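Local coordinates for protein N-acetylmuramoyl-L-alanine amidase (Mycolicibacterium smegmatis, PDB 7AGM) that probably hydrolyses the amide bond between N-acetylmuramic acid and L-alanine in peptidoglycan, as a zinc-dependent amidase of the Amidase_3 family, at residues A[6-20]-A[70-84]. Residues are numbered along the deposited sequence; the frame is centred on the assembly and turned at random.
With ZN (zinc ion), chain C.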
ATOM      1  N   ILE A   6     -20.210  -3.772   6.435  1.00 19.29           N
ATOM      2  CA  ILE A   6     -18.873  -3.193   6.484  1.00 17.63           C
ATOM      3  C   ILE A   6     -18.844  -1.770   7.022  1.00 17.21           C
ATOM      4  O   ILE A   6     -17.769  -1.317   7.444  1.00 17.40           O
ATOM      5  CB  ILE A   6     -18.102  -3.283   5.150  1.00 18.31           C
ATOM      6  CG1 ILE A   6     -18.732  -2.395   4.079  1.00 18.89           C
ATOM      7  CG2 ILE A   6     -18.000  -4.720   4.690  1.00 18.38           C
ATOM      8  CD1 ILE A   6     -17.793  -2.124   2.921  1.00 19.96           C
ATOM      9  N   ALA A   7     -19.964  -1.048   7.013  1.00 17.65           N
ATOM     10  CA  ALA A   7     -19.962   0.298   7.567  1.00 17.00           C
ATOM     11  C   ALA A   7     -19.535   0.246   9.027  1.00 16.89           C
ATOM     12  O   ALA A   7     -19.864  -0.693   9.757  1.00 17.17           O
ATOM     13  CB  ALA A   7     -21.346   0.933   7.435  1.00 17.51           C
ATOM     14  N   GLY A   8     -18.739   1.223   9.437  1.00 16.28           N
ATOM     15  CA  GLY A   8     -18.206   1.262  10.778  1.00 16.21           C
ATOM     16  C   GLY A   8     -16.880   0.549  10.957  1.00 15.34           C
ATOM     17  O   GLY A   8     -16.180   0.818  11.941  1.00 15.60           O
ATOM     18  N   MET A   9     -16.516  -0.359  10.048  1.00 14.72           N
ATOM     19  CA  MET A   9     -15.207  -0.985  10.135  1.00 14.64           C
ATOM     20  C   MET A   9     -14.117   0.047   9.859  1.00 13.89           C
ATOM     21  O   MET A   9     -14.373   1.119   9.304  1.00 14.33           O
ATOM     22  CB  MET A   9     -15.128  -2.188   9.190  1.00 15.58           C
ATOM     23  CG  MET A   9     -16.117  -3.297   9.587  1.00 17.68           C
ATOM     24  SD  MET A   9     -16.080  -4.743   8.506  1.00 19.50           S
ATOM     25  CE  MET A   9     -14.732  -5.695   9.197  1.00 20.07           C
ATOM     26  N   ILE A  10     -12.894  -0.277  10.278  1.00 14.02           N
ATOM     27  CA  ILE A  10     -11.798   0.688  10.348  1.00 13.51           C
ATOM     28  C   ILE A  10     -10.685   0.271   9.398  1.00 13.12           C
ATOM     29  O   ILE A  10     -10.173  -0.851   9.486  1.00 13.68           O
ATOM     30  CB  ILE A  10     -11.253   0.809  11.781  1.00 14.15           C
ATOM     31  CG1 ILE A  10     -12.378   1.155  12.760  1.00 16.01           C
ATOM     32  CG2 ILE A  10     -10.134   1.818  11.834  1.00 15.19           C
ATOM     33  CD1 ILE A  10     -12.013   0.864  14.190  1.00 17.74           C
ATOM     34  N   VAL A  11     -10.286   1.185   8.514  1.00 12.32           N
ATOM     35  CA  VAL A  11      -9.188   0.967   7.579  1.00 13.12           C
ATOM     36  C   VAL A  11      -8.134   2.042   7.804  1.00 12.75           C
ATOM     37  O   VAL A  11      -8.446   3.243   7.792  1.00 13.21           O
ATOM     38  CB  VAL A  11      -9.678   1.004   6.118  1.00 13.05           C
ATOM     39  CG1 VAL A  11      -8.501   0.878   5.144  1.00 14.29           C
ATOM     40  CG2 VAL A  11     -10.730  -0.080   5.871  1.00 13.67           C
ATOM     41  N   PHE A  12      -6.886   1.619   8.000  1.00 11.87           N
ATOM     42  CA  PHE A  12      -5.752   2.536   8.048  1.00 12.31           C
ATOM     43  C   PHE A  12      -5.088   2.569   6.678  1.00 12.08           C
ATOM     44  O   PHE A  12      -4.726   1.515   6.131  1.00 13.11           O
ATOM     45  CB  PHE A  12      -4.745   2.096   9.112  1.00 13.85           C
ATOM     46  CG  PHE A  12      -3.614   3.070   9.313  1.00 13.43           C
ATOM     47  CD1 PHE A  12      -3.785   4.198  10.116  1.00 14.74           C
ATOM     48  CD2 PHE A  12      -2.378   2.866   8.712  1.00 13.83           C
ATOM     49  CE1 PHE A  12      -2.739   5.101  10.306  1.00 16.06           C
ATOM     50  CE2 PHE A  12      -1.336   3.756   8.908  1.00 16.04           C
ATOM     51  CZ  PHE A  12      -1.517   4.883   9.707  1.00 16.04           C
ATOM     52  N   LEU A  13      -4.943   3.777   6.120  1.00 12.30           N
ATOM     53  CA  LEU A  13      -4.389   3.988   4.787  1.00 12.90           C
ATOM     54  C   LEU A  13      -3.024   4.645   4.902  1.00 13.24           C
ATOM     55  O   LEU A  13      -2.869   5.648   5.608  1.00 14.95           O
ATOM     56  CB  LEU A  13      -5.321   4.873   3.954  1.00 13.29           C
ATOM     57  CG  LEU A  13      -6.695   4.273   3.655  1.00 13.92           C
ATOM     58  CD1 LEU A  13      -7.615   5.336   3.057  1.00 15.42           C
ATOM     59  CD2 LEU A  13      -6.568   3.062   2.723  1.00 15.11           C
ATOM     60  N   ASP A  14      -2.041   4.092   4.193  1.00 12.88           N
ATOM     61  CA  ASP A  14      -0.658   4.565   4.247  1.00 13.71           C
ATOM     62  C   ASP A  14      -0.147   4.880   2.848  1.00 14.57           C
ATOM     63  O   ASP A  14       0.375   4.001   2.146  1.00 15.08           O
ATOM     64  CB  ASP A  14       0.239   3.539   4.939  1.00 14.12           C
ATOM     65  CG  ASP A  14       1.712   3.880   4.819  1.00 17.19           C
ATOM     66  OD1 ASP A  14       2.053   5.079   4.902  1.00 20.14           O
ATOM     67  OD2 ASP A  14       2.525   2.943   4.649  1.00 17.26           O
ATOM     68  N   PRO A  15      -0.257   6.135   2.412  1.00 15.06           N
ATOM     69  CA  PRO A  15       0.375   6.524   1.140  1.00 14.15           C
ATOM     70  C   PRO A  15       1.885   6.584   1.317  1.00 13.83           C
ATOM     71  O   PRO A  15       2.403   7.377   2.109  1.00 14.47           O
ATOM     72  CB  PRO A  15      -0.228   7.901   0.841  1.00 15.10           C
ATOM     73  CG  PRO A  15      -0.698   8.428   2.167  1.00 16.40           C
ATOM     74  CD  PRO A  15      -0.954   7.249   3.082  1.00 16.12           C
ATOM     75  N   GLY A  16       2.583   5.710   0.594  1.00 13.66           N
ATOM     76  CA  GLY A  16       4.007   5.533   0.828  1.00 14.14           C
ATOM     77  C   GLY A  16       4.798   6.816   0.625  1.00 14.47           C
ATOM     78  O   GLY A  16       4.472   7.652  -0.227  1.00 14.33           O
ATOM     79  N   HIS A  17       5.840   6.969   1.450  1.00 15.77           N
ATOM     80  CA  HIS A  17       6.872   7.999   1.354  1.00 17.54           C
ATOM     81  C   HIS A  17       6.373   9.356   1.828  1.00 20.59           C
ATOM     82  O   HIS A  17       5.241   9.458   2.306  1.00 19.36           O
ATOM     83  CB  HIS A  17       7.507   8.019  -0.041  1.00 16.89           C
ATOM     84  CG  HIS A  17       7.928   6.660  -0.493  1.00 16.47           C
ATOM     85  ND1 HIS A  17       9.098   6.065  -0.071  1.00 16.80           N
ATOM     86  CD2 HIS A  17       7.307   5.752  -1.283  1.00 16.35           C
ATOM     87  CE1 HIS A  17       9.190   4.857  -0.600  1.00 15.40           C
ATOM     88  NE2 HIS A  17       8.112   4.638  -1.331  1.00 15.36           N
ATOM     89  N   ASN A  18       7.218  10.387   1.739  1.00 27.47           N
ATOM     90  CA  ASN A  18       6.893  11.726   2.213  1.00 36.26           C
ATOM     91  C   ASN A  18       6.922  12.704   1.050  1.00 28.03           C
ATOM     92  O   ASN A  18       7.645  12.505   0.071  1.00 27.56           O
ATOM     93  CB  ASN A  18       7.931  12.261   3.212  1.00 55.56           C
ATOM     94  CG  ASN A  18       8.242  11.300   4.336  1.00 75.47           C
ATOM     95  OD1 ASN A  18       7.366  10.610   4.857  1.00 38.51           O
ATOM     96  ND2 ASN A  18       9.509  11.272   4.736  1.00 31.26           N
ATOM     97  N   GLY A  19       6.169  13.797   1.196  1.00 29.83           N
ATOM     98  CA  GLY A  19       6.220  14.867   0.216  1.00 38.98           C
ATOM     99  C   GLY A  19       7.491  15.688   0.269  1.00 26.95           C
ATOM    100  O   GLY A  19       7.789  16.414  -0.685  1.00 39.94           O
ATOM    101  N   ALA A  20       8.237  15.603   1.368  1.00 26.40           N
ATOM    102  CA  ALA A  20       9.546  16.224   1.464  1.00 36.26           C
ATOM    103  C   ALA A  20      10.384  15.417   2.441  1.00 57.79           C
ATOM    104  O   ALA A  20       9.852  14.779   3.354  1.00 40.65           O
ATOM    105  CB  ALA A  20       9.449  17.681   1.919  1.00 27.17           C
ATOM    106  N   LEU A  70     -18.873   4.498   1.594  1.00 20.93           N
ATOM    107  CA  LEU A  70     -19.372   3.206   2.052  1.00 20.16           C
ATOM    108  C   LEU A  70     -19.575   3.158   3.565  1.00 20.10           C
ATOM    109  O   LEU A  70     -19.912   2.096   4.103  1.00 21.40           O
ATOM    110  CB  LEU A  70     -18.422   2.084   1.611  1.00 20.21           C
ATOM    111  CG  LEU A  70     -18.229   1.907   0.101  1.00 21.00           C
ATOM    112  CD1 LEU A  70     -17.078   0.951  -0.205  1.00 21.91           C
ATOM    113  CD2 LEU A  70     -19.516   1.418  -0.554  1.00 22.26           C
ATOM    114  N   GLY A  71     -19.387   4.277   4.261  1.00 18.60           N
ATOM    115  CA  GLY A  71     -19.531   4.289   5.706  1.00 17.95           C
ATOM    116  C   GLY A  71     -18.364   3.688   6.459  1.00 16.00           C
ATOM    117  O   GLY A  71     -18.484   3.442   7.667  1.00 17.27           O
ATOM    118  N   VAL A  72     -17.244   3.441   5.787  1.00 15.31           N
ATOM    119  CA  VAL A  72     -16.069   2.835   6.408  1.00 14.71           C
ATOM    120  C   VAL A  72     -15.233   3.943   7.043  1.00 14.85           C
ATOM    121  O   VAL A  72     -15.017   4.998   6.431  1.00 16.22           O
ATOM    122  CB  VAL A  72     -15.257   2.036   5.370  1.00 15.89           C
ATOM    123  CG1 VAL A  72     -13.926   1.589   5.956  1.00 16.42           C
ATOM    124  CG2 VAL A  72     -16.064   0.816   4.885  1.00 16.89           C
ATOM    125  N   ARG A  73     -14.794   3.720   8.284  1.00 13.85           N
ATOM    126  CA  ARG A  73     -13.933   4.660   8.990  1.00 13.20           C
ATOM    127  C   ARG A  73     -12.521   4.570   8.438  1.00 13.72           C
ATOM    128  O   ARG A  73     -12.028   3.477   8.146  1.00 15.01           O
ATOM    129  CB  ARG A  73     -13.870   4.302  10.476  1.00 13.30           C
ATOM    130  CG  ARG A  73     -15.167   4.456  11.253  1.00 13.72           C
ATOM    131  CD  ARG A  73     -14.944   4.037  12.707  1.00 15.10           C
ATOM    132  NE  ARG A  73     -15.913   4.601  13.644  1.00 16.10           N
ATOM    133  CZ  ARG A  73     -16.896   3.919  14.222  1.00 19.43           C
ATOM    134  NH1 ARG A  73     -17.066   2.622  13.958  1.00 21.11           N
ATOM    135  NH2 ARG A  73     -17.713   4.536  15.069  1.00 21.55           N
ATOM    136  N   THR A  74     -11.858   5.717   8.317  1.00 13.66           N
ATOM    137  CA  THR A  74     -10.486   5.732   7.838  1.00 14.07           C
ATOM    138  C   THR A  74      -9.615   6.640   8.694  1.00 14.61           C
ATOM    139  O   THR A  74     -10.084   7.591   9.335  1.00 15.77           O
ATOM    140  CB  THR A  74     -10.373   6.167   6.358  1.00 16.59           C
ATOM    141  OG1 THR A  74     -10.858   7.508   6.204  1.00 18.02           O
ATOM    142  CG2 THR A  74     -11.162   5.233   5.439  1.00 17.83           C
ATOM    143  N   ALA A  75      -8.318   6.335   8.658  1.00 14.34           N
ATOM    144  CA  ALA A  75      -7.265   7.225   9.120  1.00 14.92           C
ATOM    145  C   ALA A  75      -6.093   7.074   8.168  1.00 15.27           C
ATOM    146  O   ALA A  75      -5.948   6.037   7.516  1.00 15.10           O
ATOM    147  CB  ALA A  75      -6.809   6.922  10.552  1.00 16.34           C
ATOM    148  N   MET A  76      -5.270   8.115   8.071  1.00 16.47           N
ATOM    149  CA  MET A  76      -4.130   8.118   7.164  1.00 17.80           C
ATOM    150  C   MET A  76      -2.818   8.313   7.915  1.00 17.61           C
ATOM    151  O   MET A  76      -2.769   8.932   8.983  1.00 18.48           O
ATOM    152  CB  MET A  76      -4.294   9.177   6.065  1.00 20.69           C
ATOM    153  CG  MET A  76      -5.412   8.849   5.087  1.00 24.28           C
ATOM    154  SD  MET A  76      -5.512  10.025   3.734  1.00 29.90           S
ATOM    155  CE  MET A  76      -3.855   9.932   3.071  1.00 41.63           C
ATOM    156  N   SER A  77      -1.742   7.777   7.342  1.00 17.21           N
ATOM    157  CA  SER A  77      -0.431   7.876   7.967  1.00 17.51           C
ATOM    158  C   SER A  77       0.200   9.255   7.823  1.00 18.41           C
ATOM    159  O   SER A  77       1.112   9.581   8.587  1.00 20.13           O
ATOM    160  CB  SER A  77       0.508   6.839   7.359  1.00 18.25           C
ATOM    161  OG  SER A  77       0.699   7.106   5.985  1.00 16.90           O
ATOM    162  N   ARG A  78      -0.244  10.060   6.861  1.00 18.00           N
ATOM    163  CA  ARG A  78       0.276  11.407   6.695  1.00 18.32           C
ATOM    164  C   ARG A  78      -0.846  12.290   6.182  1.00 19.50           C
ATOM    165  O   ARG A  78      -1.841  11.808   5.634  1.00 19.47           O
ATOM    166  CB  ARG A  78       1.494  11.446   5.761  1.00 18.17           C
ATOM    167  CG  ARG A  78       1.241  10.935   4.352  1.00 17.98           C
ATOM    168  CD  ARG A  78       2.521  11.105   3.554  1.00 17.70           C
ATOM    169  NE  ARG A  78       2.614  10.379   2.288  1.00 17.70           N
ATOM    170  CZ  ARG A  78       2.681  10.953   1.085  1.00 17.92           C
ATOM    171  NH1 ARG A  78       2.594  12.277   0.957  1.00 18.66           N
ATOM    172  NH2 ARG A  78       2.841  10.200   0.004  1.00 16.68           N
ATOM    173  N   GLY A  79      -0.661  13.599   6.356  1.00 21.24           N
ATOM    174  CA  GLY A  79      -1.720  14.554   6.103  1.00 22.60           C
ATOM    175  C   GLY A  79      -1.425  15.579   5.028  1.00 23.90           C
ATOM    176  O   GLY A  79      -2.223  16.499   4.822  1.00 25.89           O
ATOM    177  N   ASN A  80      -0.296  15.441   4.338  1.00 23.51           N
ATOM    178  CA  ASN A  80       0.049  16.335   3.238  1.00 23.56           C
ATOM    179  C   ASN A  80       1.033  15.620   2.319  1.00 22.42           C
ATOM    180  O   ASN A  80       1.477  14.500   2.592  1.00 21.65           O
ATOM    181  CB  ASN A  80       0.648  17.650   3.745  1.00 24.74           C
ATOM    182  CG  ASN A  80       1.927  17.442   4.533  1.00 26.21           C
ATOM    183  OD1 ASN A  80       2.911  16.887   4.024  1.00 27.18           O
ATOM    184  ND2 ASN A  80       1.927  17.892   5.781  1.00 42.71           N
ATOM    185  N   ASP A  81       1.396  16.301   1.234  1.00 22.72           N
ATOM    186  CA  ASP A  81       2.338  15.791   0.249  1.00 22.30           C
ATOM    187  C   ASP A  81       3.468  16.788   0.009  1.00 23.23           C
ATOM    188  O   ASP A  81       4.060  16.815  -1.070  1.00 23.44           O
ATOM    189  CB  ASP A  81       1.622  15.438  -1.056  1.00 21.13           C
ATOM    190  CG  ASP A  81       2.496  14.648  -2.008  1.00 21.82           C
ATOM    191  OD1 ASP A  81       3.191  13.733  -1.528  1.00 22.52           O
ATOM    192  OD2 ASP A  81       2.490  14.941  -3.226  1.00 22.50           O
ATOM    193  N   ASN A  82       3.794  17.607   1.012  1.00 24.99           N
ATOM    194  CA  ASN A  82       4.858  18.589   0.832  1.00 24.22           C
ATOM    195  C   ASN A  82       5.757  18.744   2.055  1.00 34.39           C
ATOM    196  O   ASN A  82       6.538  19.704   2.108  1.00 29.54           O
ATOM    197  CB  ASN A  82       4.298  19.957   0.398  1.00 25.37           C
ATOM    198  CG  ASN A  82       3.446  20.611   1.473  1.00 29.27           C
ATOM    199  OD1 ASN A  82       3.008  19.960   2.418  1.00 30.20           O
ATOM    200  ND2 ASN A  82       3.214  21.912   1.333  1.00 36.22           N
ATOM    201  N   ALA A  83       5.689  17.837   3.026  1.00 23.26           N
ATOM    202  CA  ALA A  83       6.502  17.945   4.228  1.00 24.24           C
ATOM    203  C   ALA A  83       6.880  16.548   4.706  1.00 23.76           C
ATOM    204  O   ALA A  83       6.449  15.535   4.144  1.00 22.69           O
ATOM    205  CB  ALA A  83       5.768  18.754   5.305  1.00 24.18           C
ATOM    206  N   LEU A  84       7.696  16.499   5.756  1.00 24.52           N
ATOM    207  CA  LEU A  84       8.132  15.224   6.309  1.00 26.56           C
ATOM    208  C   LEU A  84       6.937  14.402   6.780  1.00 26.62           C
ATOM    209  O   LEU A  84       5.929  14.938   7.246  1.00 27.77           O
ATOM    210  CB  LEU A  84       9.084  15.456   7.484  1.00 29.19           C
ATOM    211  CG  LEU A  84      10.490  15.949   7.149  1.00 49.55           C
ATOM    212  CD1 LEU A  84      11.220  16.338   8.422  1.00 73.83           C
ATOM    213  CD2 LEU A  84      11.257  14.877   6.398  1.00 47.40           C
TER
HETATM  214 ZN    ZN C 301       7.412   2.887  -2.279  0.86 17.59          ZN
HETATM  215  O   HOH W   1       4.494  14.332   2.902  1.00 34.64           O
HETATM  216  O   HOH W   2       9.416   2.847  -3.041  1.00 45.81           O
HETATM  217  O   HOH W   3       8.776   1.600  -1.075  1.00 25.69           O
HETATM  218  O   HOH W   4       7.647   1.395  -3.702  1.00 21.69           O
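Arg78 lays its guanidinium against the backbone of the loop that carries the zinc ligand His17, just past the parallel pairing of edge strand 73-76 with 10-15, joined through helix 52-69 as a beta-alpha-beta crossover of this Amidase_3 fold. Two of its bonds cross the contact: Arg78 NE to Pro15 O at 3.0 Å, nearly straight at 169° and in the guanidinium plane, and Arg78 NH2 to Gly16 O, tilted from that plane. His17 O lies over one face of the group, where the angle is too poor for a hydrogen bond. At NH1, close to the guanidinium plane, a salt bridge runs to Asp81 OD1 (2.9 Å), which also meets His53; with NH1 to Asn80 O, these bonds fix the group's rotation. This is consistent with a second-shell role, bracing the backbone just before His17, whose NE2 binds zinc at 2.1 Å alongside Glu52 and His107.

The parallel register follows from Val11, bonded through N to Arg73 O (2.9 Å) and through O to Ala75 N, and Leu13, likewise bonded to Ala75 O (2.8 Å) and Ser77 N. With chi1 at -174°, the Phe12 ring brings CZ to 3.6 Å from Ser77 CA, on the face packed by helix 88-98. Beside it, Ser77 OG donates to Asp14 OD1 at 2.7 Å, on the carboxylate's anti side, while Arg91 forms a salt bridge with that same oxygen.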